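Putative sugar binding protein (Bacteroides vulgatus ATCC 8482, PDB 3KEZ) probably binds sugars at the cell surface as a calcium-containing, SusD-like component of an outer-membrane nutrient-uptake system. Local coordinates at residues M125-L130 and A167-E172; T131-Y136 and R398-I403; R204-L207 and N213-L216. All coordinates share one frame; numbering follows the deposited sequence.

Contact 1 (M125-L130 and A167-E172); sequences MALFDL and AECYTE
Leu127 reaches across to the helix carrying Cys169 and Glu172 with both of its methyl groups. CD2 rests against Glu172 CB at 3.7 Å and, on the same turn of the opposing helix, lies near the carbonyl oxygen of Cys169. CD1 is the branch that meets sulfur, coming to 4.2 Å from Cys169 SG. The leucine holds CG anti to the backbone nitrogen (chi1 180°), which carries its fork toward Cys169 and Glu172. Glu172 contributes only the aliphatic root of its side chain: the chain bends at chi2, and its carboxylate leaves the contact for a salt bridge from OE1 to Lys152. Segments 125-130 and 167-172, on the long helices 109-134 and 166-183, run nearly antiparallel (160°), their axes approaching to 9.5 Å. This is helix-on-helix packing in the alpha-helical part of a SusD-family protein, a region related to tetratricopeptide repeats. The second point of contact is aromatic but is not a ring stack. Tyr170 starts out from its backbone away from helix 109-134, yet its hydroxyl end swings back, and OH meets the edge of the Phe128 ring close to the ring plane, 3.5 Å from CE1. Seen from the tyrosine, that same CE1 stands obliquely to the ring, with CZ at 4.1 Å, and the two side chains are skewed against each other. No hydrogen bond crosses between the segments. Helix 195-209 closes over this aromatic end, where Tyr208 meets Phe128 edge-to-face.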
loop_
_atom_site.group_PDB
_atom_site.type_symbol
_atom_site.label_atom_id
_atom_site.label_comp_id
_atom_site.label_asym_id
_atom_site.label_seq_id
_atom_site.Cartn_x
_atom_site.Cartn_y
_atom_site.Cartn_z
HETATM N N MSE A 125 7.685 -2.986 -6.109
HETATM C CA MSE A 125 6.788 -2.874 -4.976
HETATM C C MSE A 125 7.458 -3.305 -3.700
HETATM O O MSE A 125 7.372 -2.614 -2.668
HETATM C CB MSE A 125 5.523 -3.703 -5.208
HETATM C CG MSE A 125 4.526 -3.611 -4.088
HETATM SE SE MSE A 125 3.086 -4.897 -4.422
HETATM C CE MSE A 125 2.545 -4.303 -6.205
ATOM N N ALA A 126 8.085 -4.467 -3.738
ATOM C CA ALA A 126 8.654 -5.032 -2.502
ATOM C C ALA A 126 9.821 -4.169 -1.999
ATOM O O ALA A 126 9.937 -3.916 -0.784
ATOM C CB ALA A 126 9.090 -6.490 -2.714
ATOM N N LEU A 127 10.685 -3.713 -2.917
ATOM C CA LEU A 127 11.808 -2.873 -2.510
ATOM C C LEU A 127 11.284 -1.495 -2.046
ATOM O O LEU A 127 11.807 -0.937 -1.089
ATOM C CB LEU A 127 12.875 -2.728 -3.602
ATOM C CG LEU A 127 14.134 -1.855 -3.314
ATOM C CD1 LEU A 127 14.817 -2.328 -2.059
ATOM C CD2 LEU A 127 15.079 -1.899 -4.541
ATOM N N PHE A 128 10.223 -0.987 -2.669
ATOM C CA PHE A 128 9.594 0.272 -2.206
ATOM C C PHE A 128 9.093 0.121 -0.761
ATOM O O PHE A 128 9.355 0.985 0.089
ATOM C CB PHE A 128 8.475 0.708 -3.157
ATOM C CG PHE A 128 7.750 1.969 -2.735
ATOM C CD1 PHE A 128 8.414 3.175 -2.623
ATOM C CD2 PHE A 128 6.368 1.957 -2.505
ATOM C CE1 PHE A 128 7.716 4.346 -2.297
ATOM C CE2 PHE A 128 5.698 3.096 -2.159
ATOM C CZ PHE A 128 6.352 4.291 -2.084
ATOM N N ASP A 129 8.423 -0.992 -0.458
ATOM C CA ASP A 129 7.953 -1.206 0.899
ATOM C C ASP A 129 9.112 -1.317 1.885
ATOM O O ASP A 129 9.066 -0.729 2.968
ATOM C CB ASP A 129 6.983 -2.405 0.988
ATOM C CG ASP A 129 5.548 -2.006 0.751
ATOM O OD1 ASP A 129 5.160 -0.983 1.347
ATOM O OD2 ASP A 129 4.815 -2.672 -0.038
ATOM N N LEU A 130 10.166 -2.044 1.532
ATOM C CA LEU A 130 11.312 -2.124 2.432
ATOM C C LEU A 130 11.881 -0.707 2.643
ATOM O O LEU A 130 12.230 -0.342 3.741
ATOM C CB LEU A 130 12.414 -3.068 1.912
ATOM C CG LEU A 130 12.228 -4.590 2.046
ATOM C CD1 LEU A 130 13.200 -5.319 1.118
ATOM C CD2 LEU A 130 12.449 -5.036 3.472
ATOM N N ALA A 167 18.167 6.868 -1.985
ATOM C CA ALA A 167 18.258 7.285 -3.401
ATOM C C ALA A 167 18.554 6.105 -4.331
ATOM O O ALA A 167 17.907 5.962 -5.364
ATOM C CB ALA A 167 19.304 8.447 -3.599
ATOM N N GLU A 168 19.516 5.258 -3.971
ATOM C CA GLU A 168 19.881 4.117 -4.813
ATOM C C GLU A 168 18.720 3.160 -4.937
ATOM O O GLU A 168 18.452 2.621 -6.025
ATOM C CB GLU A 168 21.118 3.366 -4.266
ATOM C CG GLU A 168 22.330 4.217 -4.364
ATOM C CD GLU A 168 23.521 3.672 -3.617
ATOM O OE1 GLU A 168 23.397 3.002 -2.573
ATOM O OE2 GLU A 168 24.595 3.965 -4.100
ATOM N N CYS A 169 18.012 2.968 -3.829
ATOM C CA CYS A 169 16.834 2.110 -3.836
ATOM C C CYS A 169 15.748 2.623 -4.778
ATOM O O CYS A 169 15.147 1.828 -5.512
ATOM C CB CYS A 169 16.269 1.903 -2.427
ATOM S SG CYS A 169 17.331 0.914 -1.354
ATOM N N TYR A 170 15.487 3.930 -4.747
ATOM C CA TYR A 170 14.480 4.534 -5.629
ATOM C C TYR A 170 14.861 4.358 -7.093
ATOM O O TYR A 170 13.981 4.144 -7.955
ATOM C CB TYR A 170 14.259 6.029 -5.294
ATOM C CG TYR A 170 13.155 6.274 -4.275
ATOM C CD1 TYR A 170 13.349 6.043 -2.907
ATOM C CD2 TYR A 170 11.894 6.718 -4.698
ATOM C CE1 TYR A 170 12.307 6.269 -1.967
ATOM C CE2 TYR A 170 10.846 6.925 -3.780
ATOM C CZ TYR A 170 11.057 6.706 -2.420
ATOM O OH TYR A 170 9.996 6.925 -1.579
ATOM N N THR A 171 16.162 4.478 -7.390
ATOM C CA THR A 171 16.624 4.241 -8.758
ATOM C C THR A 171 16.167 2.861 -9.242
ATOM O O THR A 171 15.649 2.739 -10.343
ATOM C CB THR A 171 18.140 4.417 -8.863
ATOM O OG1 THR A 171 18.461 5.773 -8.510
ATOM C CG2 THR A 171 18.632 4.117 -10.243
ATOM N N GLU A 172 16.335 1.852 -8.382
ATOM C CA GLU A 172 15.978 0.451 -8.696
ATOM C C GLU A 172 14.473 0.257 -8.763
ATOM O O GLU A 172 13.972 -0.433 -9.676
ATOM C CB GLU A 172 16.586 -0.517 -7.673
ATOM C CG GLU A 172 18.083 -0.647 -7.685
ATOM C CD GLU A 172 18.683 -0.781 -9.093
ATOM O OE1 GLU A 172 18.200 -1.600 -9.902
ATOM O OE2 GLU A 172 19.621 -0.029 -9.397
#

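Contact 2 (T131-Y136 and R398-I403); sequences TRIFGY and RMYDVI. With EDO (1,2-ethanediol), chain E.
Arg132 sets CG between its own backbone nitrogen and carbonyl carbon (chi1 64°) and then runs extended from CG to NE, which carries the chain across one face of Tyr400. In the tyrosine, CG anti to the carbonyl carbon (chi1 -66°) projects the ring toward helix 109-134, one face against the arginine chain. Arg132 CD sits above the middle of the ring as a CH-pi contact, 3.7 Å from the centroid. Beyond it the guanidinium lies nearly flat on the aromatic plane, tilted by 11° with centres 4.2 Å apart and displaced toward the ring edge, where NH1 comes to 3.4 Å from Tyr400 CD2. This guanidinium-on-ring stack joins the C-terminal part of helix 109-134 to the short helix 398-403, two regions of the SusD-like fold far apart in sequence. Salt bridging of NH2 to Asp129 and a hydrogen bond from NH1 to Tyr208 OH would fix the rotation of the guanidinium. Ile133 meets the phenolic end of the same ring, its CG1 3.3 Å from Tyr400 OH. Where the chain leaves the helix, Tyr136 N donates a hydrogen bond of 3.0 Å to O2 of an ethanediol molecule, probably from the crystallisation liquor.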
loop_
_atom_site.group_PDB
_atom_site.type_symbol
_atom_site.label_atom_id
_atom_site.label_comp_id
_atom_site.label_asym_id
_atom_site.label_seq_id
_atom_site.Cartn_x
_atom_site.Cartn_y
_atom_site.Cartn_z
ATOM N N THR A 131 11.945 0.083 1.593
ATOM C CA THR A 131 12.605 1.384 1.680
ATOM C C THR A 131 11.800 2.361 2.523
ATOM O O THR A 131 12.352 3.080 3.329
ATOM C CB THR A 131 12.871 1.918 0.252
ATOM O OG1 THR A 131 13.713 0.990 -0.451
ATOM C CG2 THR A 131 13.559 3.312 0.285
ATOM N N ARG A 132 10.481 2.371 2.374
ATOM C CA ARG A 132 9.660 3.277 3.189
ATOM C C ARG A 132 9.483 2.836 4.650
ATOM O O ARG A 132 9.320 3.685 5.558
ATOM C CB ARG A 132 8.328 3.614 2.524
ATOM C CG ARG A 132 7.369 2.516 2.315
ATOM C CD ARG A 132 6.193 3.036 1.498
ATOM N NE ARG A 132 5.241 1.969 1.259
ATOM C CZ ARG A 132 3.960 2.111 0.940
ATOM N NH1 ARG A 132 3.399 3.309 0.811
ATOM N NH2 ARG A 132 3.219 1.021 0.777
ATOM N N ILE A 133 9.577 1.534 4.886
ATOM C CA ILE A 133 9.473 0.979 6.243
ATOM C C ILE A 133 10.756 1.212 7.047
ATOM O O ILE A 133 10.666 1.587 8.219
ATOM C CB ILE A 133 9.072 -0.534 6.253
ATOM C CG1 ILE A 133 7.636 -0.727 5.770
ATOM C CG2 ILE A 133 9.235 -1.205 7.691
ATOM C CD1 ILE A 133 7.310 -2.203 5.387
ATOM N N PHE A 134 11.918 1.012 6.419
ATOM C CA PHE A 134 13.192 0.970 7.137
ATOM C C PHE A 134 14.128 2.172 6.896
ATOM O O PHE A 134 15.171 2.250 7.545
ATOM C CB PHE A 134 13.955 -0.335 6.835
ATOM C CG PHE A 134 13.258 -1.591 7.362
ATOM C CD1 PHE A 134 13.345 -1.940 8.693
ATOM C CD2 PHE A 134 12.497 -2.385 6.509
ATOM C CE1 PHE A 134 12.681 -3.061 9.184
ATOM C CE2 PHE A 134 11.853 -3.545 6.985
ATOM C CZ PHE A 134 11.921 -3.865 8.303
ATOM N N GLY A 135 13.756 3.064 5.985
ATOM C CA GLY A 135 14.542 4.257 5.643
ATOM C C GLY A 135 13.740 5.544 5.675
ATOM O O GLY A 135 12.554 5.564 5.340
ATOM N N TYR A 136 14.386 6.634 6.096
ATOM C CA TYR A 136 13.753 7.948 6.086
ATOM C C TYR A 136 13.241 8.327 4.687
ATOM O O TYR A 136 13.831 7.953 3.677
ATOM C CB TYR A 136 14.718 9.020 6.621
ATOM C CG TYR A 136 14.924 8.899 8.085
ATOM C CD1 TYR A 136 13.871 9.044 8.956
ATOM C CD2 TYR A 136 16.167 8.668 8.609
ATOM C CE1 TYR A 136 14.050 8.938 10.346
ATOM C CE2 TYR A 136 16.352 8.562 9.977
ATOM C CZ TYR A 136 15.295 8.687 10.834
ATOM O OH TYR A 136 15.490 8.586 12.194
ATOM N N ARG A 398 -1.773 6.568 5.274
ATOM C CA ARG A 398 -1.791 7.891 5.933
ATOM C C ARG A 398 -0.442 8.348 6.512
ATOM O O ARG A 398 -0.036 9.465 6.234
ATOM C CB ARG A 398 -2.874 7.964 7.015
ATOM C CG ARG A 398 -2.973 9.281 7.783
ATOM C CD ARG A 398 -3.350 10.484 6.952
ATOM N NE ARG A 398 -3.371 11.695 7.784
ATOM C CZ ARG A 398 -3.470 12.936 7.319
ATOM N NH1 ARG A 398 -3.572 13.196 6.004
ATOM N NH2 ARG A 398 -3.446 13.935 8.172
HETATM N N MSE A 399 0.220 7.539 7.342
HETATM C CA MSE A 399 1.424 8.038 8.002
HETATM C C MSE A 399 2.415 8.459 6.933
HETATM O O MSE A 399 2.984 9.550 6.983
HETATM C CB MSE A 399 2.028 7.018 8.956
HETATM C CG MSE A 399 3.317 7.465 9.588
HETATM SE SE MSE A 399 4.890 7.053 8.503
HETATM C CE MSE A 399 4.842 5.123 8.558
ATOM N N TYR A 400 2.597 7.615 5.932
ATOM C CA TYR A 400 3.582 7.885 4.900
ATOM C C TYR A 400 3.290 9.199 4.160
ATOM O O TYR A 400 4.226 9.952 3.817
ATOM C CB TYR A 400 3.563 6.774 3.861
ATOM C CG TYR A 400 4.001 5.414 4.304
ATOM C CD1 TYR A 400 5.277 5.210 4.844
ATOM C CD2 TYR A 400 3.196 4.286 4.069
ATOM C CE1 TYR A 400 5.712 3.912 5.173
ATOM C CE2 TYR A 400 3.637 2.980 4.390
ATOM C CZ TYR A 400 4.902 2.815 4.947
ATOM O OH TYR A 400 5.368 1.570 5.268
ATOM N N ASP A 401 1.995 9.447 3.900
ATOM C CA ASP A 401 1.581 10.635 3.153
ATOM C C ASP A 401 1.806 11.940 3.889
ATOM O O ASP A 401 2.090 12.970 3.276
ATOM C CB ASP A 401 0.110 10.530 2.740
ATOM C CG ASP A 401 -0.130 9.449 1.704
ATOM O OD1 ASP A 401 0.798 9.163 0.898
ATOM O OD2 ASP A 401 -1.258 8.863 1.708
ATOM N N VAL A 402 1.646 11.919 5.200
ATOM C CA VAL A 402 2.014 13.073 5.989
ATOM C C VAL A 402 3.556 13.232 6.010
ATOM O O VAL A 402 4.112 14.313 5.649
ATOM C CB VAL A 402 1.481 12.915 7.425
ATOM C CG1 VAL A 402 1.882 14.126 8.264
ATOM C CG2 VAL A 402 -0.050 12.788 7.395
ATOM N N ILE A 403 4.229 12.156 6.382
ATOM C CA ILE A 403 5.649 12.195 6.700
ATOM C C ILE A 403 6.470 12.531 5.434
ATOM O O ILE A 403 7.427 13.299 5.505
ATOM C CB ILE A 403 6.130 10.879 7.349
ATOM C CG1 ILE A 403 5.568 10.707 8.772
ATOM C CG2 ILE A 403 7.676 10.807 7.349
ATOM C CD1 ILE A 403 6.002 11.806 9.829
HETATM C C1 EDO E . 18.916 6.171 8.606
HETATM O O1 EDO E . 19.991 6.519 7.719
HETATM C C2 EDO E . 17.761 5.420 7.927
HETATM O O2 EDO E . 17.229 6.019 6.726
#

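Contact 3 (R204-L207 and N213-L216); sequences RVYL and NEAL
Tyr206 and Ala215 bring helices 195-209 and 212-229 very close, their CA atoms only 4.8 Å apart, and the tight part of the contact is built round this pair. Alanine has just a methyl group to accommodate, and Tyr206 CB reaches the backbone of the second helix, lying 3.5 Å from Ala215 N. Leu207 CD2 approaches Ala215 CB to 3.6 Å, and Tyr206 CB touches the same methyl from another direction, at 3.7 Å. The ring carries the contact on to Glu214. Glu214 CB stands almost exactly over its centre in a CH-pi contact, 3.5 Å from the Tyr206 centroid and 4° off the normal; on the same face, the Glu214 carbonyl oxygen lies above the plane near Tyr206 CD2, at 3.6 Å. Tyr206 takes up this pose with CG anti to its carbonyl carbon (chi1 -74°), which turns one face of the ring toward the neighbouring helix. The looser side begins just beyond CB of Glu214. From there the glutamate chain bends at chi2 and heads away from Tyr206, and its carboxylate is turned 38° from the ring plane without engaging it. Glu214 is partly exposed, whereas Tyr206, Leu207 and Ala215 are buried. No hydrogen bond crosses the contact. The buried flank is extended by the rest of the fold: Tyr206 also touches Ile174 of helix 166-183, and Leu207 packs on Asn343 and Glu346 of helix 337-350. Two helices joined by a very short turn, with alanine at the nearest CA pair of these segments, form a helical hairpin, consistent with the tetratricopeptide-like helical pairs on which SusD-family proteins are built.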
loop_
_atom_site.group_PDB
_atom_site.type_symbol
_atom_site.label_atom_id
_atom_site.label_comp_id
_atom_site.label_asym_id
_atom_site.label_seq_id
_atom_site.Cartn_x
_atom_site.Cartn_y
_atom_site.Cartn_z
ATOM N N ARG A 204 2.739 6.786 -7.527
ATOM C CA ARG A 204 2.946 7.001 -6.098
ATOM C C ARG A 204 4.425 7.148 -5.796
ATOM O O ARG A 204 4.841 8.058 -5.046
ATOM C CB ARG A 204 2.330 5.825 -5.283
ATOM C CG ARG A 204 2.327 6.112 -3.764
ATOM C CD ARG A 204 2.209 4.849 -2.962
ATOM N NE ARG A 204 1.048 4.068 -3.312
ATOM C CZ ARG A 204 0.866 2.806 -2.933
ATOM N NH1 ARG A 204 1.777 2.180 -2.222
ATOM N NH2 ARG A 204 -0.213 2.148 -3.278
ATOM N N VAL A 205 5.237 6.259 -6.362
ATOM C CA VAL A 205 6.662 6.270 -6.075
ATOM C C VAL A 205 7.256 7.614 -6.541
ATOM O O VAL A 205 7.979 8.240 -5.791
ATOM C CB VAL A 205 7.400 5.099 -6.708
ATOM C CG1 VAL A 205 8.941 5.254 -6.495
ATOM C CG2 VAL A 205 6.913 3.752 -6.132
ATOM N N TYR A 206 6.864 8.091 -7.717
ATOM C CA TYR A 206 7.289 9.421 -8.160
ATOM C C TYR A 206 6.874 10.549 -7.216
ATOM O O TYR A 206 7.625 11.532 -7.047
ATOM C CB TYR A 206 6.805 9.689 -9.586
ATOM C CG TYR A 206 7.556 8.947 -10.716
ATOM C CD1 TYR A 206 8.945 9.007 -10.818
ATOM C CD2 TYR A 206 6.860 8.353 -11.763
ATOM C CE1 TYR A 206 9.616 8.418 -11.855
ATOM C CE2 TYR A 206 7.543 7.764 -12.858
ATOM C CZ TYR A 206 8.909 7.819 -12.880
ATOM O OH TYR A 206 9.593 7.280 -13.892
ATOM N N LEU A 207 5.674 10.474 -6.633
ATOM C CA LEU A 207 5.246 11.532 -5.671
ATOM C C LEU A 207 6.168 11.533 -4.488
ATOM O O LEU A 207 6.632 12.596 -4.032
ATOM C CB LEU A 207 3.797 11.311 -5.189
ATOM C CG LEU A 207 2.678 11.481 -6.197
ATOM C CD1 LEU A 207 1.328 11.058 -5.641
ATOM C CD2 LEU A 207 2.694 12.931 -6.642
ATOM N N ASN A 213 6.109 15.878 -12.324
ATOM C CA ASN A 213 5.768 15.691 -13.751
ATOM C C ASN A 213 5.593 14.234 -14.139
ATOM O O ASN A 213 4.680 13.888 -14.889
ATOM C CB ASN A 213 6.796 16.320 -14.660
ATOM C CG ASN A 213 6.941 17.803 -14.438
ATOM O OD1 ASN A 213 5.945 18.541 -14.319
ATOM N ND2 ASN A 213 8.181 18.261 -14.416
ATOM N N GLU A 214 6.518 13.397 -13.684
ATOM C CA GLU A 214 6.504 11.979 -13.973
ATOM C C GLU A 214 5.348 11.303 -13.188
ATOM O O GLU A 214 4.656 10.421 -13.727
ATOM C CB GLU A 214 7.863 11.370 -13.577
ATOM C CG GLU A 214 9.049 11.867 -14.429
ATOM C CD GLU A 214 9.704 13.193 -13.957
ATOM O OE1 GLU A 214 9.218 13.897 -13.015
ATOM O OE2 GLU A 214 10.737 13.558 -14.571
ATOM N N ALA A 215 5.133 11.708 -11.933
ATOM C CA ALA A 215 3.972 11.230 -11.187
ATOM C C ALA A 215 2.678 11.502 -12.000
ATOM O O ALA A 215 1.832 10.625 -12.150
ATOM C CB ALA A 215 3.866 11.879 -9.860
ATOM N N LEU A 216 2.549 12.723 -12.522
ATOM C CA LEU A 216 1.327 13.134 -13.200
ATOM C C LEU A 216 1.099 12.358 -14.464
ATOM O O LEU A 216 -0.017 11.862 -14.715
ATOM C CB LEU A 216 1.370 14.604 -13.548
ATOM C CG LEU A 216 0.107 15.149 -14.232
ATOM C CD1 LEU A 216 -1.136 15.007 -13.344
ATOM C CD2 LEU A 216 0.324 16.640 -14.581
#

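From the N terminus, helix 109-134 supplies the first segments of two contacts: 125-130 to contact 1 and, directly after it, 131-136 to contact 2. Contact 1 closes first, when the chain returns as helix 166-183 after a mostly irregular excursion. Contact 3 then closes a short turn between helices 195-209 and 212-229, in series after contact 1 and nested within the loop of contact 2. That loop, spanning 261 residues, closes only at helix 398-403, so contacts 1 and 2 cross. Thr131 touches Cys169 and Tyr170, Val205 packs on Phe128 and Tyr170, and Arg132 lies near Arg204, so that the three contacts adjoin in space.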